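Matching sites in predicted acetamidase/formamidase from Thermoanaerobacter tengcongensis, a protein that probably hydrolyses carbon-nitrogen bonds in linear amides and binds zinc and calcium ions (PDB 3TKK (chain A, 1.99 Å), residues G271-S276 and A285-P290), and in its relative acetamidase from Bacillus halodurans (PDB 2II1 (chain B, 1.95 Å), residues G269-S274 and A283-A288). Both blocks share one frame: the second was fitted to the first on N, CA, C and O of the twelve residues, RMSD 0.31 Å. Numbering follows each deposited sequence.

Structure 1 (3TKK); sequences GNAQIS and ARFSLP.
Gln274 and Arg286 form a hydrogen-bonded pair in the antiparallel hairpin of strands 272-277 and 283-290, at the edge of the large mixed sheet within this chain, beside the second subunit. Backbone bonds also join Asn272 to Ser288. The tight part is the buried face of Ala273 and Phe287. With CG anti to the backbone N (chi1 -172°), Phe287 puts CZ 3.5 Å from Gly271 CA, where Leu289 CD2 packs at 3.6 Å; Ala273 CB lies 4.1 Å from Phe287 CD1. The other face is polar and partly exposed at Asn272 and Gln274. Gln274 CB lies over one guanidinium face of Arg286; its OE1 accepts from Arg286 NE at 3.0 Å (planes 88° apart) and lies 3.8 Å from Ser288 CB. Arg286 NH1 donates to Ser276 OG, itself hydrogen-bonded to Thr160 OG1, and NH2 forms a salt bridge with Asp191 of its own chain. Waters link Ser288 OG to Gln274 OE1 and Asn272 ND2; Asn272 OD1 accepts from Asp191 N of the second subunit.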
loop_
_atom_site.group_PDB
_atom_site.type_symbol
_atom_site.label_atom_id
_atom_site.label_comp_id
_atom_site.label_asym_id
_atom_site.label_seq_id
_atom_site.Cartn_x
_atom_site.Cartn_y
_atom_site.Cartn_z
ATOM N N GLY A 271 7.828 5.608 -7.224
ATOM C CA GLY A 271 7.059 4.404 -7.242
ATOM C C GLY A 271 6.520 4.044 -5.850
ATOM O O GLY A 271 7.103 4.429 -4.823
ATOM N N ASN A 272 5.429 3.269 -5.811
ATOM C CA ASN A 272 4.669 3.043 -4.567
ATOM C C ASN A 272 4.504 1.568 -4.385
ATOM O O ASN A 272 3.818 0.893 -5.226
ATOM C CB ASN A 272 3.258 3.739 -4.651
ATOM C CG ASN A 272 3.354 5.230 -4.642
ATOM O OD1 ASN A 272 3.876 5.797 -3.717
ATOM N ND2 ASN A 272 2.792 5.900 -5.657
ATOM N N ALA A 273 5.153 1.015 -3.379
ATOM C CA ALA A 273 4.894 -0.373 -3.068
ATOM C C ALA A 273 3.509 -0.423 -2.397
ATOM O O ALA A 273 3.275 0.386 -1.533
ATOM C CB ALA A 273 5.954 -0.823 -2.124
ATOM N N GLN A 274 2.643 -1.398 -2.719
ATOM C CA GLN A 274 1.222 -1.306 -2.282
ATOM C C GLN A 274 0.852 -2.756 -1.980
ATOM O O GLN A 274 1.591 -3.711 -2.332
ATOM C CB GLN A 274 0.383 -0.727 -3.412
ATOM C CG GLN A 274 0.799 0.707 -3.765
ATOM C CD GLN A 274 -0.186 1.389 -4.697
ATOM O OE1 GLN A 274 -0.737 0.692 -5.557
ATOM N NE2 GLN A 274 -0.401 2.760 -4.578
ATOM N N ILE A 275 -0.235 -2.913 -1.234
ATOM C CA ILE A 275 -0.693 -4.191 -0.819
ATOM C C ILE A 275 -2.021 -4.535 -1.510
ATOM O O ILE A 275 -2.992 -3.667 -1.603
ATOM C CB ILE A 275 -0.906 -4.184 0.732
ATOM C CG1 ILE A 275 0.459 -4.163 1.489
ATOM C CG2 ILE A 275 -1.602 -5.480 1.231
ATOM C CD1 ILE A 275 0.253 -3.732 2.977
ATOM N N SER A 276 -2.082 -5.782 -1.990
ATOM C CA SER A 276 -3.365 -6.307 -2.552
ATOM C C SER A 276 -4.110 -7.077 -1.570
ATOM O O SER A 276 -5.194 -6.658 -1.297
ATOM C CB SER A 276 -3.218 -7.040 -3.872
ATOM O OG SER A 276 -2.756 -6.142 -4.978
ATOM N N ALA A 285 1.207 -8.360 -3.389
ATOM C CA ALA A 285 1.594 -7.002 -3.327
ATOM C C ALA A 285 1.816 -6.495 -4.686
ATOM O O ALA A 285 1.813 -7.263 -5.669
ATOM C CB ALA A 285 2.997 -6.862 -2.539
ATOM N N ARG A 286 2.058 -5.202 -4.750
ATOM C CA ARG A 286 2.314 -4.641 -6.008
ATOM C C ARG A 286 3.292 -3.520 -5.997
ATOM O O ARG A 286 3.551 -2.954 -4.939
ATOM C CB ARG A 286 1.023 -4.257 -6.666
ATOM C CG ARG A 286 0.228 -3.218 -6.046
ATOM C CD ARG A 286 -1.228 -3.241 -6.574
ATOM N NE ARG A 286 -1.845 -2.030 -6.007
ATOM C CZ ARG A 286 -2.759 -2.006 -5.022
ATOM N NH1 ARG A 286 -3.391 -3.111 -4.669
ATOM N NH2 ARG A 286 -3.241 -0.813 -4.592
ATOM N N PHE A 287 3.882 -3.203 -7.149
ATOM C CA PHE A 287 4.644 -1.934 -7.248
ATOM C C PHE A 287 4.193 -1.029 -8.385
ATOM O O PHE A 287 4.195 -1.411 -9.549
ATOM C CB PHE A 287 6.143 -2.257 -7.363
ATOM C CG PHE A 287 7.012 -1.010 -7.281
ATOM C CD1 PHE A 287 7.191 -0.380 -6.057
ATOM C CD2 PHE A 287 7.717 -0.548 -8.396
ATOM C CE1 PHE A 287 7.937 0.776 -5.928
ATOM C CE2 PHE A 287 8.502 0.634 -8.247
ATOM C CZ PHE A 287 8.669 1.248 -7.023
ATOM N N SER A 288 3.819 0.214 -8.073
ATOM C CA SER A 288 3.068 0.989 -9.029
ATOM C C SER A 288 3.879 2.214 -9.385
ATOM O O SER A 288 4.330 2.922 -8.468
ATOM C CB SER A 288 1.856 1.450 -8.248
ATOM O OG SER A 288 0.987 2.221 -8.971
ATOM N N LEU A 289 3.935 2.583 -10.690
ATOM C CA LEU A 289 4.505 3.845 -11.198
ATOM C C LEU A 289 3.455 4.609 -12.025
ATOM O O LEU A 289 2.597 4.019 -12.629
ATOM C CB LEU A 289 5.721 3.579 -12.079
ATOM C CG LEU A 289 6.935 3.154 -11.264
ATOM C CD1 LEU A 289 7.904 2.236 -12.092
ATOM C CD2 LEU A 289 7.652 4.467 -10.752
ATOM N N PRO A 290 3.522 5.918 -12.022
ATOM C CA PRO A 290 2.684 6.703 -12.899
ATOM C C PRO A 290 2.947 6.335 -14.345
ATOM O O PRO A 290 4.062 6.278 -14.774
ATOM C CB PRO A 290 3.146 8.169 -12.637
ATOM C CG PRO A 290 3.740 8.153 -11.296
ATOM C CD PRO A 290 4.477 6.748 -11.276
HETATM O O HOH W 1 1.300 4.785 -7.889
HETATM O O HOH W 2 -1.413 1.856 -8.043
#

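Structure 2 (2II1); sequences GDLYVS and ARFSLA.
Tyr272 and Arg284 form a hydrogen-bonded antiparallel pair; backbone bonds also join Asp270 to Ser286. The tight part is the buried face of Leu271 and Phe285. With CG anti to the backbone N (chi1 -160°), Phe285 puts CZ 3.7 Å from Gly269 CA, where Leu287 CD1 packs at 3.7 Å. Leu271 crosses the ring at about a right angle, its CB 4.0 Å from Phe285 CD2, and sends its branches toward helix 235-253. The other face, partly exposed at Asp270 and Tyr272, carries the Tyr272 ring, whose CE2 edge lies 3.7 Å from Ser286 CB. Tyr272 CB lies over one guanidinium face of Arg284, and Tyr272 packs on Tyr272 of the second subunit. Arg284 NH1 makes a weak bond to Ser274 OG, itself hydrogen-bonded to Thr158 OG1, and NH2 forms salt bridges with Asp160 and Asp189 of its own chain. A water donates to Asp270 OD2 and Ser286 O; Asp270 OD1 forms a salt bridge with Lys159 and accepts from Asp189 N, both of the second subunit.

Comparison
Asn272(A) is exchanged for Asp270(B) with a like first torsion; ND2 of Asn272(A) and OD2 of Asp270(B) lie 1.0 Å apart, so an amide donor gives way to a carboxylate oxygen. Ala273(A) against Leu271(B) keeps the CB position and the touch on Phe287(A)/Phe285(B), but CG, CD1 and CD2 of Leu271(B) have no counterpart in Ala273(A), adding apolar bulk on the buried face. The exchange of Gln274(A) for Tyr272(B) changes the polar face. CD of Gln274(A) and CD2 of Tyr272(B) lie 0.6 Å apart, whereas CD1, CE1 and OH of Tyr272(B) have no counterpart in Gln274(A). The 3.0 Å bond from Arg286(A) NE to Gln274(A) OE1 is absent in structure 2, where Arg284(B) NH2 and Tyr272(B) OH are 7.2 Å apart; the touches on the arginine and on Ser288(A)/Ser286(B) persist. Ile275(A) has a CD1 that Val273(B) lacks, though CG2 of Ile275(A) and CG1 of Val273(B) lie 0.2 Å apart; Pro290(A) has ring atoms CG and CD that Ala288(B) lacks. The CA atoms that can be compared coincide within the error, the backbone bonds of Asn272(A)/Asp270(B) with Ser288(A)/Ser286(B) and of Gln274(A)/Tyr272(B) with Arg286(A)/Arg284(B) recur, and the side chains of Ser276(A)/Ser274(B) and Ser288(A)/Ser286(B) keep their places. Finally, the models of Leu289(A) and Leu287(B) differ, chi1 -73° against -174°: their CG atoms stand 1.6 Å apart and the place of Leu289(A) CD1 is left, though both still touch Gly271(A)/Gly269(B).

Structure 2 (2II1)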
loop_
_atom_site.group_PDB
_atom_site.type_symbol
_atom_site.label_atom_id
_atom_site.label_comp_id
_atom_site.label_asym_id
_atom_site.label_seq_id
_atom_site.Cartn_x
_atom_site.Cartn_y
_atom_site.Cartn_z
ATOM N N GLY B 269 7.914 5.819 -7.138
ATOM C CA GLY B 269 6.943 4.747 -7.197
ATOM C C GLY B 269 6.419 4.399 -5.836
ATOM O O GLY B 269 6.965 4.844 -4.834
ATOM N N ASP B 270 5.367 3.587 -5.788
ATOM C CA ASP B 270 4.846 3.108 -4.500
ATOM C C ASP B 270 4.611 1.607 -4.451
ATOM O O ASP B 270 4.065 1.021 -5.387
ATOM C CB ASP B 270 3.537 3.807 -4.199
ATOM C CG ASP B 270 3.706 5.290 -3.983
ATOM O OD1 ASP B 270 4.121 5.692 -2.877
ATOM O OD2 ASP B 270 3.393 6.063 -4.912
ATOM N N LEU B 271 4.985 0.991 -3.329
ATOM C CA LEU B 271 4.728 -0.401 -3.092
ATOM C C LEU B 271 3.419 -0.471 -2.344
ATOM O O LEU B 271 3.264 0.150 -1.315
ATOM C CB LEU B 271 5.839 -1.022 -2.232
ATOM C CG LEU B 271 5.728 -2.486 -1.852
ATOM C CD1 LEU B 271 5.751 -3.382 -3.080
ATOM C CD2 LEU B 271 6.881 -2.779 -0.876
ATOM N N TYR B 272 2.491 -1.263 -2.869
ATOM C CA TYR B 272 1.175 -1.463 -2.279
ATOM C C TYR B 272 0.913 -2.935 -1.984
ATOM O O TYR B 272 1.503 -3.831 -2.587
ATOM C CB TYR B 272 0.076 -0.992 -3.236
ATOM C CG TYR B 272 0.034 0.496 -3.533
ATOM C CD1 TYR B 272 -0.184 1.429 -2.505
ATOM C CD2 TYR B 272 0.194 0.972 -4.831
ATOM C CE1 TYR B 272 -0.236 2.786 -2.764
ATOM C CE2 TYR B 272 0.130 2.334 -5.103
ATOM C CZ TYR B 272 -0.079 3.230 -4.064
ATOM O OH TYR B 272 -0.146 4.565 -4.333
ATOM N N VAL B 273 -0.031 -3.134 -1.078
ATOM C CA VAL B 273 -0.482 -4.424 -0.607
ATOM C C VAL B 273 -1.828 -4.722 -1.250
ATOM O O VAL B 273 -2.727 -3.876 -1.232
ATOM C CB VAL B 273 -0.652 -4.389 0.934
ATOM C CG1 VAL B 273 -1.523 -5.522 1.423
ATOM C CG2 VAL B 273 0.718 -4.371 1.649
ATOM N N SER B 274 -1.974 -5.920 -1.813
ATOM C CA SER B 274 -3.241 -6.329 -2.402
ATOM C C SER B 274 -4.107 -7.008 -1.360
ATOM O O SER B 274 -5.213 -6.556 -1.099
ATOM C CB SER B 274 -3.048 -7.259 -3.612
ATOM O OG SER B 274 -2.608 -6.525 -4.746
ATOM N N ALA B 283 1.237 -8.462 -3.425
ATOM C CA ALA B 283 1.712 -7.077 -3.351
ATOM C C ALA B 283 1.835 -6.559 -4.762
ATOM O O ALA B 283 1.915 -7.364 -5.718
ATOM C CB ALA B 283 3.059 -7.012 -2.654
ATOM N N ARG B 284 1.807 -5.234 -4.914
ATOM C CA ARG B 284 2.051 -4.603 -6.235
ATOM C C ARG B 284 2.904 -3.364 -6.150
ATOM O O ARG B 284 2.758 -2.567 -5.227
ATOM C CB ARG B 284 0.757 -4.289 -7.027
ATOM C CG ARG B 284 -0.247 -3.390 -6.364
ATOM C CD ARG B 284 -1.660 -3.674 -6.879
ATOM N NE ARG B 284 -2.588 -2.614 -6.461
ATOM C CZ ARG B 284 -3.127 -2.507 -5.250
ATOM N NH1 ARG B 284 -2.861 -3.394 -4.312
ATOM N NH2 ARG B 284 -3.931 -1.495 -4.956
ATOM N N PHE B 285 3.801 -3.207 -7.121
ATOM C CA PHE B 285 4.545 -1.957 -7.259
ATOM C C PHE B 285 3.962 -1.161 -8.403
ATOM O O PHE B 285 3.874 -1.672 -9.529
ATOM C CB PHE B 285 6.046 -2.169 -7.521
ATOM C CG PHE B 285 6.853 -0.950 -7.197
ATOM C CD1 PHE B 285 6.965 0.092 -8.095
ATOM C CD2 PHE B 285 7.394 -0.805 -5.939
ATOM C CE1 PHE B 285 7.643 1.251 -7.743
ATOM C CE2 PHE B 285 8.082 0.313 -5.602
ATOM C CZ PHE B 285 8.220 1.350 -6.518
ATOM N N SER B 286 3.657 0.109 -8.109
ATOM C CA SER B 286 2.962 1.005 -9.008
ATOM C C SER B 286 3.810 2.252 -9.335
ATOM O O SER B 286 4.356 2.918 -8.423
ATOM C CB SER B 286 1.638 1.420 -8.385
ATOM O OG SER B 286 0.983 2.409 -9.128
ATOM N N LEU B 287 3.925 2.548 -10.635
ATOM C CA LEU B 287 4.573 3.770 -11.097
ATOM C C LEU B 287 3.707 4.498 -12.163
ATOM O O LEU B 287 3.142 3.851 -13.043
ATOM C CB LEU B 287 5.945 3.424 -11.649
ATOM C CG LEU B 287 6.858 4.569 -12.070
ATOM C CD1 LEU B 287 7.406 5.393 -10.848
ATOM C CD2 LEU B 287 7.972 4.013 -12.934
ATOM N N ALA B 288 3.655 5.835 -12.085
ATOM C CA ALA B 288 2.872 6.687 -12.986
ATOM C C ALA B 288 3.251 6.518 -14.465
ATOM O O ALA B 288 4.428 6.476 -14.808
ATOM C CB ALA B 288 3.006 8.146 -12.583
HETATM O O HOH W 3 2.653 5.003 -7.542
#